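Local coordinates for protein isocitrate dehydrogenase [NAD] subunit 1, mitochondrial (Saccharomyces cerevisiae, PDB 3BLX) that catalyses, within an octamer of IDH1 and IDH2 subunits, the NAD-dependent oxidative decarboxylation of isocitrate to 2-oxoglutarate in the citric acid cycle, and also binds mitochondrial mRNA leaders, at residues F18-L22 and S69-I75; H82-T88 and S273-G277; N284-T289 and S334-T339. All blocks are in the same frame, centred on the assembly; numbering follows the deposited sequence.

Contact 1 (F18-L22 and S69-I75); sequences FTVTL and SLKRNKI
Residues 18-22 form an extended strand, while 69-73 are the last turn of a helix that runs nearly antiparallel to it: the two short axes approach to 7.8 Å with a signed crossing angle of -158°. The helix ends with K74 N bonded to L70 O at 2.7 Å. K74 then takes positive phi (78°), turning the chain so that I75 enters a new strand beside V20, with CA atoms 5.5 Å apart. From T21 N to I75 O a backbone hydrogen bond of 3.1 Å starts the parallel pairing of strands 17-25 and 75-80. Helix 60-73 thus belongs to a beta-alpha-beta crossover from strand 47-51 to strand 75-80, with strand 17-25 between them.

T21 is the hub. Its CB points to the helix, and the m rotamer sets OG1 2.6 Å from S69 OG, a hydrogen bond, while N73 ND2 donates to T21 OG1 at 3.0 Å. N73, also m, lays its CB 3.3 Å from T19 O and its OD1 3.7 Å from T19 CG2. L70 CD2 approaches T21 CB at 4.1 Å, and V20 CB lies 3.7 Å from I75 O.

E50 of strand 47-51 accepts a further bond from N73 ND2 and pairs with R72. Small hydroxyl and amide groups therefore tie the helix end to the buried strand, with sheet pairing taking over directly beyond K74.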
# COMPACT_ATOMS: atom_id res chain seq x y z
N PHE E 18 5.71 28.70 -9.41
CA PHE E 18 6.12 27.30 -9.47
C PHE E 18 7.59 27.13 -9.14
O PHE E 18 8.40 27.93 -9.54
CB PHE E 18 5.92 26.79 -10.85
CG PHE E 18 4.51 26.80 -11.31
CD1 PHE E 18 3.68 25.74 -11.04
CD2 PHE E 18 4.02 27.87 -12.05
CE1 PHE E 18 2.38 25.73 -11.50
CE2 PHE E 18 2.72 27.86 -12.50
CZ PHE E 18 1.90 26.79 -12.22
N THR E 19 7.92 26.08 -8.39
CA THR E 19 9.31 25.67 -8.23
C THR E 19 9.58 24.53 -9.20
O THR E 19 9.00 23.48 -9.06
CB THR E 19 9.59 25.17 -6.82
OG1 THR E 19 9.29 26.21 -5.89
CG2 THR E 19 11.06 24.80 -6.68
N VAL E 20 10.43 24.75 -10.20
CA VAL E 20 10.80 23.63 -11.07
C VAL E 20 12.28 23.24 -11.00
O VAL E 20 13.17 24.07 -10.89
CB VAL E 20 10.31 23.80 -12.52
CG1 VAL E 20 9.34 24.98 -12.62
CG2 VAL E 20 11.47 23.92 -13.46
N THR E 21 12.52 21.94 -11.03
CA THR E 21 13.87 21.41 -11.04
C THR E 21 14.60 21.81 -12.33
O THR E 21 14.04 21.72 -13.45
CB THR E 21 13.86 19.88 -10.87
OG1 THR E 21 13.26 19.57 -9.62
CG2 THR E 21 15.28 19.29 -10.85
N LEU E 22 15.83 22.28 -12.17
CA LEU E 22 16.66 22.62 -13.32
C LEU E 22 17.95 21.82 -13.23
O LEU E 22 18.69 21.94 -12.25
CB LEU E 22 16.98 24.12 -13.35
CG LEU E 22 17.70 24.56 -14.62
CD1 LEU E 22 16.92 24.14 -15.81
CD2 LEU E 22 17.80 26.03 -14.61
N SER E 69 14.75 16.14 -5.86
CA SER E 69 14.16 17.39 -6.27
C SER E 69 12.93 17.19 -7.16
O SER E 69 11.93 17.88 -6.97
CB SER E 69 15.21 18.24 -6.98
OG SER E 69 14.66 19.46 -7.43
N LEU E 70 13.00 16.24 -8.10
CA LEU E 70 11.83 15.92 -8.93
C LEU E 70 10.68 15.34 -8.13
O LEU E 70 9.54 15.63 -8.44
CB LEU E 70 12.19 14.99 -10.05
CG LEU E 70 12.79 15.74 -11.23
CD1 LEU E 70 13.50 14.78 -12.14
CD2 LEU E 70 11.74 16.52 -11.99
N LYS E 71 10.98 14.56 -7.10
CA LYS E 71 9.92 14.03 -6.27
C LYS E 71 9.14 15.14 -5.57
O LYS E 71 7.91 15.04 -5.41
CB LYS E 71 10.49 13.04 -5.27
CG LYS E 71 10.61 11.65 -5.87
CD LYS E 71 11.70 10.80 -5.22
CE LYS E 71 11.17 9.84 -4.18
NZ LYS E 71 12.23 8.87 -3.85
N ARG E 72 9.85 16.20 -5.20
CA ARG E 72 9.24 17.35 -4.55
C ARG E 72 8.52 18.25 -5.55
O ARG E 72 7.42 18.67 -5.30
CB ARG E 72 10.29 18.16 -3.83
CG ARG E 72 10.95 17.47 -2.67
CD ARG E 72 11.67 18.47 -1.78
NE ARG E 72 12.82 19.05 -2.46
CZ ARG E 72 14.00 18.44 -2.54
NH1 ARG E 72 14.16 17.25 -1.98
NH2 ARG E 72 15.02 19.02 -3.17
N ASN E 73 9.16 18.53 -6.67
CA ASN E 73 8.61 19.55 -7.57
C ASN E 73 7.71 18.98 -8.66
O ASN E 73 6.81 19.67 -9.12
CB ASN E 73 9.74 20.39 -8.18
CG ASN E 73 10.65 20.98 -7.15
OD1 ASN E 73 10.28 21.21 -5.99
ND2 ASN E 73 11.87 21.25 -7.56
N LYS E 74 7.96 17.74 -9.07
CA LYS E 74 7.18 17.04 -10.11
C LYS E 74 7.48 17.44 -11.55
O LYS E 74 7.15 16.71 -12.46
CB LYS E 74 5.66 17.16 -9.86
CG LYS E 74 5.20 16.91 -8.43
CD LYS E 74 5.60 15.56 -7.96
CE LYS E 74 4.80 15.13 -6.75
NZ LYS E 74 5.05 16.06 -5.61
N ILE E 75 8.04 18.62 -11.75
CA ILE E 75 8.34 19.14 -13.08
C ILE E 75 9.82 19.50 -13.18
O ILE E 75 10.41 20.07 -12.26
CB ILE E 75 7.49 20.39 -13.39
CG1 ILE E 75 6.03 20.03 -13.25
CG2 ILE E 75 7.69 20.81 -14.82
CD1 ILE E 75 5.59 18.91 -14.21

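Contact 2 (H82-T88 and S273-G277); sequences HTPADQT and SRHVG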
# COMPACT_ATOMS: atom_id res chain seq x y z
N HIS E 82 27.08 15.56 -23.15
CA HIS E 82 27.45 15.03 -24.44
C HIS E 82 28.43 13.85 -24.34
O HIS E 82 29.28 13.65 -25.21
CB HIS E 82 27.91 16.14 -25.37
CG HIS E 82 26.87 17.20 -25.57
ND1 HIS E 82 26.53 18.10 -24.58
CD2 HIS E 82 26.09 17.50 -26.64
CE1 HIS E 82 25.59 18.91 -25.03
NE2 HIS E 82 25.30 18.57 -26.28
N THR E 83 28.29 13.09 -23.25
CA THR E 83 28.84 11.74 -23.15
C THR E 83 27.92 10.81 -23.96
O THR E 83 26.76 11.13 -24.18
CB THR E 83 28.94 11.25 -21.67
OG1 THR E 83 27.62 11.06 -21.10
CG2 THR E 83 29.71 12.26 -20.81
N PRO E 84 28.45 9.67 -24.42
CA PRO E 84 27.60 8.77 -25.21
C PRO E 84 26.43 8.20 -24.40
O PRO E 84 25.38 7.90 -24.98
CB PRO E 84 28.57 7.65 -25.62
CG PRO E 84 29.94 8.22 -25.44
CD PRO E 84 29.83 9.19 -24.30
N ALA E 85 26.60 8.08 -23.09
CA ALA E 85 25.55 7.57 -22.20
C ALA E 85 24.27 8.43 -22.22
O ALA E 85 23.19 7.92 -22.50
CB ALA E 85 26.08 7.39 -20.77
N ASP E 86 24.39 9.73 -21.93
CA ASP E 86 23.22 10.62 -21.91
C ASP E 86 22.46 10.65 -23.24
O ASP E 86 21.23 10.70 -23.25
CB ASP E 86 23.62 12.05 -21.48
CG ASP E 86 22.41 12.92 -21.08
OD1 ASP E 86 21.78 12.64 -20.03
OD2 ASP E 86 22.10 13.89 -21.81
N GLN E 87 23.19 10.60 -24.35
CA GLN E 87 22.58 10.68 -25.69
C GLN E 87 21.77 9.44 -26.09
O GLN E 87 20.91 9.50 -26.96
CB GLN E 87 23.66 10.99 -26.74
CG GLN E 87 24.41 12.30 -26.50
CD GLN E 87 25.57 12.52 -27.45
OE1 GLN E 87 25.94 11.62 -28.23
NE2 GLN E 87 26.16 13.71 -27.41
N THR E 88 22.05 8.31 -25.45
CA THR E 88 21.37 7.06 -25.79
C THR E 88 20.24 6.69 -24.81
O THR E 88 19.42 5.81 -25.11
CB THR E 88 22.37 5.88 -25.95
OG1 THR E 88 23.18 5.78 -24.77
CG2 THR E 88 23.28 6.11 -27.14
N SER E 273 16.51 15.10 -29.10
CA SER E 273 17.51 14.30 -29.78
C SER E 273 18.77 14.12 -28.96
O SER E 273 19.70 13.44 -29.39
CB SER E 273 17.86 14.91 -31.14
OG SER E 273 17.10 14.27 -32.15
N ARG E 274 18.79 14.72 -27.78
CA ARG E 274 19.97 14.66 -26.92
C ARG E 274 21.20 15.30 -27.58
O ARG E 274 22.33 14.97 -27.23
CB ARG E 274 20.25 13.21 -26.52
CG ARG E 274 19.52 12.77 -25.25
CD ARG E 274 18.03 12.50 -25.46
NE ARG E 274 17.37 12.14 -24.20
CZ ARG E 274 17.29 10.91 -23.70
NH1 ARG E 274 17.83 9.89 -24.37
NH2 ARG E 274 16.67 10.68 -22.54
N HIS E 275 20.95 16.22 -28.52
CA HIS E 275 22.01 16.94 -29.25
C HIS E 275 23.08 16.00 -29.80
O HIS E 275 24.27 16.32 -29.82
CB HIS E 275 22.64 18.01 -28.36
CG HIS E 275 21.87 19.30 -28.31
ND1 HIS E 275 22.45 20.53 -28.59
CD2 HIS E 275 20.58 19.56 -28.01
CE1 HIS E 275 21.54 21.48 -28.46
NE2 HIS E 275 20.40 20.92 -28.11
N VAL E 276 22.61 14.84 -30.21
CA VAL E 276 23.42 13.81 -30.82
C VAL E 276 24.55 14.42 -31.67
O VAL E 276 25.70 14.51 -31.22
CB VAL E 276 22.53 12.84 -31.65
CG1 VAL E 276 22.07 11.62 -30.80
CG2 VAL E 276 21.33 13.59 -32.24
N GLY E 277 24.21 14.85 -32.88
CA GLY E 277 25.19 15.41 -33.80
C GLY E 277 25.42 16.90 -33.60
O GLY E 277 25.91 17.58 -34.52
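No hydrogen bond joins H82-T88 to S273-G277; the contact is held by close van der Waals packing beside a group of charged side chains. The backbones come nearest at Q87 and R274, whose CA atoms are 4.9 Å apart. R274 and H275 both have positive phi (62° and 49°); both residues take left-handed conformations, and the CB of R274 points toward the short, weakly bonded helix 84-88.

Among the van der Waals contacts, Q87 CG rests 3.5 Å from R274 O, and the aliphatic pair Q87 CB and R274 CB lies 4.1 Å apart, with V276 CG1 4.4 Å from Q87 CB. The R274 side chain passes along the helix: its CG sits 3.3 Å from D86 O, which lies over one face of the guanidinium, while Q87 O is at the guanidinium edge.

The charges find their partners outside the pair. R274 makes a salt bridge with E270 and D86 one with K78. R274 also lies near R98 and R129, probable substrate ligands by similarity, so the packing borders the likely isocitrate pocket.

Between the histidines, H82 NE2 approaches H275 CB at 3.4 Å; the ring centroids are 5.9 Å apart and the planes at 85°. H82 ND1 is hydrogen-bonded to D26.

Helix 92-99 touches D86 and R274 through N94, L80 of strand 75-80 meets D86 and H275, and helix 237-251 reaches S273 and V276; the IDH2 chain packs against P84, T88 and V276.

Contact 3 (N284-T289 and S334-T339); sequences NVANPT and STTDFT
The strongest link is a backbone hydrogen bond, T335 N to N284 O at 3.0 Å, which occupies the first amide of helix 335-347. Beside it a weak hydrogen bond runs from S334 OG to N284 OD1 at 2.9 Å. N284 makes both from a left-handed conformation (phi/psi 54/40), and its side chain, chi1 t, reaches over the helix start so that OD1 also lies 3.4 Å from T336 CB. The closest CA pair is V285 and S334, 4.8 Å apart.

S334 is the N-cap: with chi1 p its OG accepts from D337 N at 3.1 Å, and S334 N returns a weak bond to D337 OD2 at 3.3 Å, completing a capping box. The other segment prepares a helix of its own. N287, chi1 t, accepts at OD1 from T289 N at 3.2 Å, an Asx turn around P288, and from T289 OG1 at 2.8 Å; T289 opens helix 289-302. N287 ND2 is bonded to D328.

Packing lies outside these bonds. T335 points its CB at the opposite segment, with CG2 3.0 Å from A286 O and 3.4 Å from V285 N. P288 also faces the helix, its CD 3.5 Å from F338 CD2 and its CG 4.1 Å from T335 CB. F338, chi1 t, brings CE2 to 3.5 Å from T289 OG1. Helix 27-42 lines A286, P288, T335 and T339, and helix 306-320 backs F338.

At the two helix starts the amides of T335, D337 and T289 are thus met by N284 O, S334 OG and N287 OD1, while P288 packs on F338 beside these polar ends.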
# COMPACT_ATOMS: atom_id res chain seq x y z
N ASN E 284 30.19 29.35 -26.57
CA ASN E 284 29.07 30.19 -26.98
C ASN E 284 28.62 30.07 -28.42
O ASN E 284 28.29 31.08 -29.04
CB ASN E 284 29.37 31.65 -26.66
CG ASN E 284 28.12 32.46 -26.43
OD1 ASN E 284 28.01 33.62 -26.87
ND2 ASN E 284 27.15 31.86 -25.74
N VAL E 285 28.60 28.86 -28.97
CA VAL E 285 28.21 28.68 -30.37
C VAL E 285 26.97 27.81 -30.57
O VAL E 285 26.40 27.78 -31.67
CB VAL E 285 29.37 28.12 -31.23
CG1 VAL E 285 30.52 29.09 -31.26
CG2 VAL E 285 29.84 26.79 -30.70
N ALA E 286 26.58 27.08 -29.52
CA ALA E 286 25.52 26.06 -29.59
C ALA E 286 24.11 26.63 -29.84
O ALA E 286 23.80 27.72 -29.40
CB ALA E 286 25.54 25.23 -28.35
N ASN E 287 23.26 25.89 -30.56
CA ASN E 287 21.90 26.34 -30.80
C ASN E 287 21.01 26.04 -29.60
O ASN E 287 20.87 24.87 -29.22
CB ASN E 287 21.32 25.66 -32.04
CG ASN E 287 20.11 26.38 -32.59
OD1 ASN E 287 19.60 27.32 -31.96
ND2 ASN E 287 19.64 25.96 -33.77
N PRO E 288 20.39 27.08 -28.99
CA PRO E 288 19.56 26.92 -27.79
C PRO E 288 18.11 26.63 -28.14
O PRO E 288 17.33 26.41 -27.22
CB PRO E 288 19.63 28.29 -27.12
CG PRO E 288 20.29 29.20 -28.09
CD PRO E 288 20.44 28.49 -29.40
N THR E 289 17.75 26.62 -29.42
CA THR E 289 16.37 26.44 -29.87
C THR E 289 15.63 25.23 -29.25
O THR E 289 14.50 25.36 -28.79
CB THR E 289 16.30 26.37 -31.43
OG1 THR E 289 16.81 27.58 -31.97
CG2 THR E 289 14.90 26.19 -31.91
N SER E 334 26.59 34.06 -32.04
CA SER E 334 26.76 33.23 -30.85
C SER E 334 25.41 32.93 -30.19
O SER E 334 24.39 33.55 -30.53
CB SER E 334 27.63 33.96 -29.83
OG SER E 334 26.90 35.00 -29.19
N THR E 335 25.39 32.00 -29.24
CA THR E 335 24.13 31.61 -28.63
C THR E 335 23.57 32.83 -27.89
O THR E 335 22.38 33.07 -27.93
CB THR E 335 24.20 30.31 -27.73
OG1 THR E 335 23.99 30.63 -26.35
CG2 THR E 335 25.52 29.59 -27.86
N THR E 336 24.46 33.59 -27.27
CA THR E 336 24.11 34.84 -26.61
C THR E 336 23.45 35.88 -27.53
O THR E 336 22.46 36.50 -27.17
CB THR E 336 25.36 35.46 -25.96
OG1 THR E 336 25.46 34.97 -24.62
CG2 THR E 336 25.28 36.98 -25.91
N ASP E 337 24.00 36.05 -28.74
CA ASP E 337 23.42 36.97 -29.70
C ASP E 337 22.00 36.54 -30.02
O ASP E 337 21.08 37.35 -30.07
CB ASP E 337 24.25 37.02 -31.00
CG ASP E 337 25.63 37.66 -30.80
OD1 ASP E 337 25.81 38.44 -29.83
OD2 ASP E 337 26.54 37.38 -31.63
N PHE E 338 21.84 35.25 -30.25
CA PHE E 338 20.56 34.68 -30.64
C PHE E 338 19.55 34.89 -29.52
O PHE E 338 18.41 35.29 -29.77
CB PHE E 338 20.76 33.19 -30.95
CG PHE E 338 19.53 32.51 -31.43
CD1 PHE E 338 18.90 32.91 -32.59
CD2 PHE E 338 19.00 31.43 -30.73
CE1 PHE E 338 17.77 32.27 -33.04
CE2 PHE E 338 17.87 30.79 -31.18
CZ PHE E 338 17.25 31.21 -32.34
N THR E 339 19.97 34.64 -28.29
CA THR E 339 19.11 34.83 -27.13
C THR E 339 18.66 36.28 -27.03
O THR E 339 17.45 36.55 -26.88
CB THR E 339 19.82 34.45 -25.82
OG1 THR E 339 20.24 33.08 -25.87
CG2 THR E 339 18.89 34.64 -24.64

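Overall arrangement
All three contacts are largely buried, but they differ in kind. Contact 2 lies nearest the middle of the chain, borders the probable substrate pocket and touches IDH2; it depends on packing alone. Contact 1 adds sheet pairing and hydroxyl-amide bonds where a helix ends, whereas contact 3, farthest from the centre and exposed at T336, brings together two helix starts, each capped within its own segment and joined by a backbone hydrogen bond, a weak side-chain one and packing. Strand 75-80 leaves contact 1 and leads to contact 2, and one loop before helix 289-302 supplies a segment to contacts 2 and 3, which meet where H275 CE1 lies 3.5 Å from N287 O. I75 of contact 1 packs on that same helix.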